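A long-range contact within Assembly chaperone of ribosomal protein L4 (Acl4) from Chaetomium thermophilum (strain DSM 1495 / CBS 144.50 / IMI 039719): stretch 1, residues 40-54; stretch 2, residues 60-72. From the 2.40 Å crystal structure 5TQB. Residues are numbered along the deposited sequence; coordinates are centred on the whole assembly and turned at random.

Stretch 1 (40-54) HAGAALTLLGQIHVE
Stretch 2 60-72: AARNYYAAAVKVD

Two nearly antiparallel helices of one chain pack closely through small residues, leucine and tyrosine knobs and ring faces, with no hydrogen bond passing between them. Helix 41-54, preceded by His40 at the N-cap position, and helix 60-71, which begins earlier in the chain, run at 163° (signed crossing angle -163°), and their axes approach to 7.7 Å. Both keep helical phi/psi near -65/-40 and i to i+4 backbone hydrogen bonds; Asp72 (-142/68) leaves the helical region. The register is set by two close CA pairs, Gly42 CA to Ala68 CA at 4.7 Å and Gly49 CA to Ala61 CA at 4.5 Å. Together the stretches bury 697 Å².

At the Gly42 end, Val71 (chi1 t) brings CG1 to 3.9 Å from Ala41 CB and also 3.9 Å from Gly42 N, while Ala68 CB lies 3.9 Å from Gly42 O. Leu45 (m, t) points toward the partner and fits among Tyr64, Ala67, Ala68 and Val71: its CB is 3.7 Å from Ala68 CB, and its CD1 is 3.9 Å from Ala67 CB and 4.0 Å from Val71 CG2. Thr46 (chi1 m) points away and turns its hydroxyl back to its own helix, OG1 donating to Gly42 O at 2.7 Å.

Tyr64 (chi1 -79°, chi2 -58°) returns the knob among Leu45, Leu48, Gly49 and His52. Leu48 (m, t) covers one ring face, its CB 3.8 Å from the ring centroid in a CH-pi contact, whereas Leu45 CD2 meets the ring edge 4.0 Å from Tyr64 CD1. The His52 ring (chi1 -75°, chi2 78°) lies obliquely to that of Tyr64, centroids 4.9 Å apart and planes at 42°; a hydrogen bond from His52 ND1 to Leu48 O, 2.8 Å, ties it to its own helix. His52 CD2 also reaches Ala60 CB at 3.6 Å.

Tyr65 (chi1 -84°, chi2 -52°) starts sideways, but its end comes nearer and sits among Thr46, Gly49, Gln50 and Val53. Gly49 CA lies over its face, 3.9 Å from the centroid; a CB at Gly49 would clash with Tyr65 CE1, so the bare glycine leaves room for the ring. Tyr65 OH is 3.1 Å from Gln50 N, but the angle is too poor for a hydrogen bond; the hydroxyl is satisfied elsewhere in the structure. Val53 (chi1 t) closes this end, CG2 lying 3.7 Å from Ala61 CB and 4.0 Å from Tyr65 CE2 at the ring edge.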

# COMPACT_ATOMS: atom_id res chain seq x y z
N HIS B 40 19.99 -1.01 -25.86
CA HIS B 40 19.08 -1.10 -24.71
C HIS B 40 19.78 -1.48 -23.41
O HIS B 40 19.15 -2.00 -22.49
CB HIS B 40 17.97 -2.12 -24.99
CG HIS B 40 16.86 -1.59 -25.84
ND1 HIS B 40 16.95 -1.52 -27.22
CD2 HIS B 40 15.63 -1.12 -25.52
CE1 HIS B 40 15.82 -1.03 -27.70
NE2 HIS B 40 15.01 -0.77 -26.69
N ALA B 41 21.08 -1.23 -23.33
CA ALA B 41 21.86 -1.61 -22.15
C ALA B 41 21.31 -0.94 -20.88
O ALA B 41 21.13 -1.60 -19.85
CB ALA B 41 23.32 -1.26 -22.35
N GLY B 42 21.01 0.35 -20.97
CA GLY B 42 20.51 1.09 -19.83
C GLY B 42 19.18 0.55 -19.32
O GLY B 42 19.00 0.35 -18.11
N ALA B 43 18.25 0.33 -20.23
CA ALA B 43 16.94 -0.19 -19.88
C ALA B 43 17.06 -1.60 -19.33
O ALA B 43 16.36 -1.97 -18.39
CB ALA B 43 16.02 -0.16 -21.09
N ALA B 44 17.96 -2.39 -19.91
CA ALA B 44 18.15 -3.77 -19.49
C ALA B 44 18.73 -3.85 -18.08
O ALA B 44 18.29 -4.65 -17.25
CB ALA B 44 19.05 -4.50 -20.47
N LEU B 45 19.74 -3.03 -17.81
CA LEU B 45 20.36 -3.00 -16.50
C LEU B 45 19.39 -2.43 -15.47
O LEU B 45 19.35 -2.89 -14.32
CB LEU B 45 21.65 -2.19 -16.55
CG LEU B 45 22.76 -2.83 -17.39
CD1 LEU B 45 23.82 -1.81 -17.78
CD2 LEU B 45 23.37 -3.99 -16.63
N THR B 46 18.60 -1.45 -15.88
CA THR B 46 17.57 -0.89 -15.00
C THR B 46 16.61 -1.99 -14.58
O THR B 46 16.29 -2.12 -13.39
CB THR B 46 16.79 0.23 -15.71
OG1 THR B 46 17.67 1.34 -15.94
CG2 THR B 46 15.61 0.70 -14.89
N LEU B 47 16.15 -2.78 -15.55
CA LEU B 47 15.19 -3.84 -15.29
C LEU B 47 15.77 -4.89 -14.35
O LEU B 47 15.12 -5.32 -13.40
CB LEU B 47 14.76 -4.50 -16.60
CG LEU B 47 13.81 -5.69 -16.48
CD1 LEU B 47 12.52 -5.27 -15.79
CD2 LEU B 47 13.51 -6.27 -17.85
N LEU B 48 17.01 -5.29 -14.61
CA LEU B 48 17.70 -6.22 -13.74
C LEU B 48 17.84 -5.63 -12.33
O LEU B 48 17.86 -6.36 -11.34
CB LEU B 48 19.07 -6.57 -14.31
CG LEU B 48 19.07 -7.66 -15.38
CD1 LEU B 48 20.38 -7.65 -16.17
CD2 LEU B 48 18.85 -9.02 -14.75
N GLY B 49 17.91 -4.30 -12.25
CA GLY B 49 17.98 -3.62 -10.97
C GLY B 49 16.67 -3.72 -10.21
O GLY B 49 16.67 -4.07 -9.03
N GLN B 50 15.56 -3.39 -10.88
CA GLN B 50 14.23 -3.50 -10.30
C GLN B 50 13.97 -4.91 -9.79
O GLN B 50 13.42 -5.10 -8.71
CB GLN B 50 13.14 -3.18 -11.34
CG GLN B 50 13.20 -1.79 -11.95
CD GLN B 50 12.29 -1.64 -13.16
OE1 GLN B 50 11.64 -2.60 -13.59
NE2 GLN B 50 12.24 -0.44 -13.73
N ILE B 51 14.36 -5.90 -10.59
CA ILE B 51 14.07 -7.29 -10.28
C ILE B 51 14.77 -7.72 -9.00
O ILE B 51 14.17 -8.36 -8.14
CB ILE B 51 14.49 -8.23 -11.43
CG1 ILE B 51 13.58 -8.00 -12.64
CG2 ILE B 51 14.41 -9.69 -11.01
CD1 ILE B 51 14.12 -8.58 -13.95
N HIS B 52 16.04 -7.35 -8.87
CA HIS B 52 16.81 -7.76 -7.71
C HIS B 52 16.44 -6.95 -6.47
O HIS B 52 16.68 -7.39 -5.35
CB HIS B 52 18.30 -7.67 -8.03
CG HIS B 52 18.78 -8.79 -8.91
ND1 HIS B 52 18.57 -8.81 -10.27
CD2 HIS B 52 19.43 -9.94 -8.61
CE1 HIS B 52 19.08 -9.91 -10.78
NE2 HIS B 52 19.61 -10.62 -9.79
N VAL B 53 15.83 -5.78 -6.67
CA VAL B 53 15.28 -5.02 -5.55
C VAL B 53 14.08 -5.78 -5.01
O VAL B 53 13.94 -5.97 -3.81
CB VAL B 53 14.84 -3.60 -5.99
CG1 VAL B 53 13.66 -3.09 -5.16
CG2 VAL B 53 16.01 -2.64 -5.90
N GLU B 54 13.21 -6.21 -5.92
CA GLU B 54 12.02 -6.94 -5.54
C GLU B 54 12.38 -8.28 -4.91
O GLU B 54 11.60 -8.84 -4.13
CB GLU B 54 11.12 -7.15 -6.76
CG GLU B 54 10.73 -5.86 -7.46
CD GLU B 54 9.26 -5.50 -7.29
OE1 GLU B 54 8.94 -4.30 -7.20
OE2 GLU B 54 8.43 -6.43 -7.27
N ALA B 60 23.14 -6.79 -5.41
CA ALA B 60 23.03 -7.06 -6.83
C ALA B 60 22.34 -5.89 -7.50
O ALA B 60 22.74 -5.44 -8.57
CB ALA B 60 22.26 -8.35 -7.08
N ALA B 61 21.29 -5.40 -6.84
CA ALA B 61 20.53 -4.26 -7.35
C ALA B 61 21.41 -3.02 -7.52
O ALA B 61 21.26 -2.29 -8.50
CB ALA B 61 19.37 -3.97 -6.44
N ARG B 62 22.31 -2.79 -6.57
CA ARG B 62 23.18 -1.62 -6.62
C ARG B 62 24.13 -1.71 -7.81
O ARG B 62 24.33 -0.73 -8.54
CB ARG B 62 23.98 -1.46 -5.32
CG ARG B 62 24.85 -0.21 -5.29
CD ARG B 62 25.65 -0.08 -3.99
NE ARG B 62 24.82 -0.13 -2.79
CZ ARG B 62 24.67 -1.20 -2.01
NH1 ARG B 62 25.31 -2.33 -2.27
NH2 ARG B 62 23.88 -1.14 -0.95
N ASN B 63 24.73 -2.88 -8.01
CA ASN B 63 25.66 -3.08 -9.11
C ASN B 63 24.99 -2.90 -10.48
O ASN B 63 25.59 -2.33 -11.40
CB ASN B 63 26.31 -4.46 -9.01
CG ASN B 63 27.13 -4.62 -7.74
OD1 ASN B 63 27.84 -3.70 -7.32
ND2 ASN B 63 27.03 -5.79 -7.11
N TYR B 64 23.76 -3.36 -10.62
CA TYR B 64 23.03 -3.25 -11.88
C TYR B 64 22.65 -1.81 -12.16
O TYR B 64 22.82 -1.31 -13.28
CB TYR B 64 21.77 -4.12 -11.86
CG TYR B 64 22.03 -5.60 -12.11
CD1 TYR B 64 22.65 -6.02 -13.27
CD2 TYR B 64 21.62 -6.56 -11.19
CE1 TYR B 64 22.88 -7.36 -13.51
CE2 TYR B 64 21.85 -7.90 -11.42
CZ TYR B 64 22.47 -8.30 -12.59
OH TYR B 64 22.70 -9.63 -12.83
N TYR B 65 22.14 -1.13 -11.14
CA TYR B 65 21.76 0.27 -11.26
C TYR B 65 22.99 1.13 -11.52
O TYR B 65 22.92 2.10 -12.27
CB TYR B 65 21.02 0.73 -10.00
CG TYR B 65 19.53 0.40 -9.98
CD1 TYR B 65 18.71 0.74 -11.04
CD2 TYR B 65 18.96 -0.25 -8.89
CE1 TYR B 65 17.36 0.44 -11.03
CE2 TYR B 65 17.61 -0.55 -8.87
CZ TYR B 65 16.81 -0.20 -9.93
OH TYR B 65 15.46 -0.50 -9.91
N ALA B 66 24.11 0.77 -10.91
CA ALA B 66 25.37 1.49 -11.12
C ALA B 66 25.88 1.32 -12.55
O ALA B 66 26.35 2.27 -13.17
CB ALA B 66 26.42 1.00 -10.13
N ALA B 67 25.78 0.10 -13.07
CA ALA B 67 26.21 -0.19 -14.44
C ALA B 67 25.32 0.55 -15.43
O ALA B 67 25.78 0.99 -16.48
CB ALA B 67 26.17 -1.68 -14.70
N ALA B 68 24.05 0.70 -15.09
CA ALA B 68 23.12 1.42 -15.94
C ALA B 68 23.52 2.89 -16.05
O ALA B 68 23.41 3.50 -17.12
CB ALA B 68 21.70 1.29 -15.40
N VAL B 69 24.01 3.45 -14.95
CA VAL B 69 24.46 4.84 -14.94
C VAL B 69 25.68 5.02 -15.84
O VAL B 69 25.76 5.98 -16.60
CB VAL B 69 24.79 5.31 -13.51
CG1 VAL B 69 25.48 6.67 -13.52
CG2 VAL B 69 23.52 5.38 -12.69
N LYS B 70 26.63 4.10 -15.73
CA LYS B 70 27.85 4.18 -16.52
C LYS B 70 27.54 4.14 -18.02
O LYS B 70 28.31 4.65 -18.83
CB LYS B 70 28.82 3.06 -16.14
CG LYS B 70 29.45 3.25 -14.77
CD LYS B 70 30.14 1.99 -14.27
CE LYS B 70 30.54 2.12 -12.81
NZ LYS B 70 30.81 0.79 -12.18
N VAL B 71 26.41 3.55 -18.38
CA VAL B 71 25.96 3.49 -19.77
C VAL B 71 25.25 4.78 -20.20
O VAL B 71 25.25 5.13 -21.37
CB VAL B 71 25.01 2.29 -19.99
CG1 VAL B 71 24.33 2.36 -21.35
CG2 VAL B 71 25.76 0.98 -19.84
N ASP B 72 24.65 5.48 -19.23
CA ASP B 72 23.86 6.68 -19.51
C ASP B 72 24.09 7.73 -18.41
O ASP B 72 23.18 8.04 -17.63
CB ASP B 72 22.37 6.31 -19.61
CG ASP B 72 21.49 7.47 -20.05
OD1 ASP B 72 21.97 8.35 -20.79
OD2 ASP B 72 20.30 7.48 -19.66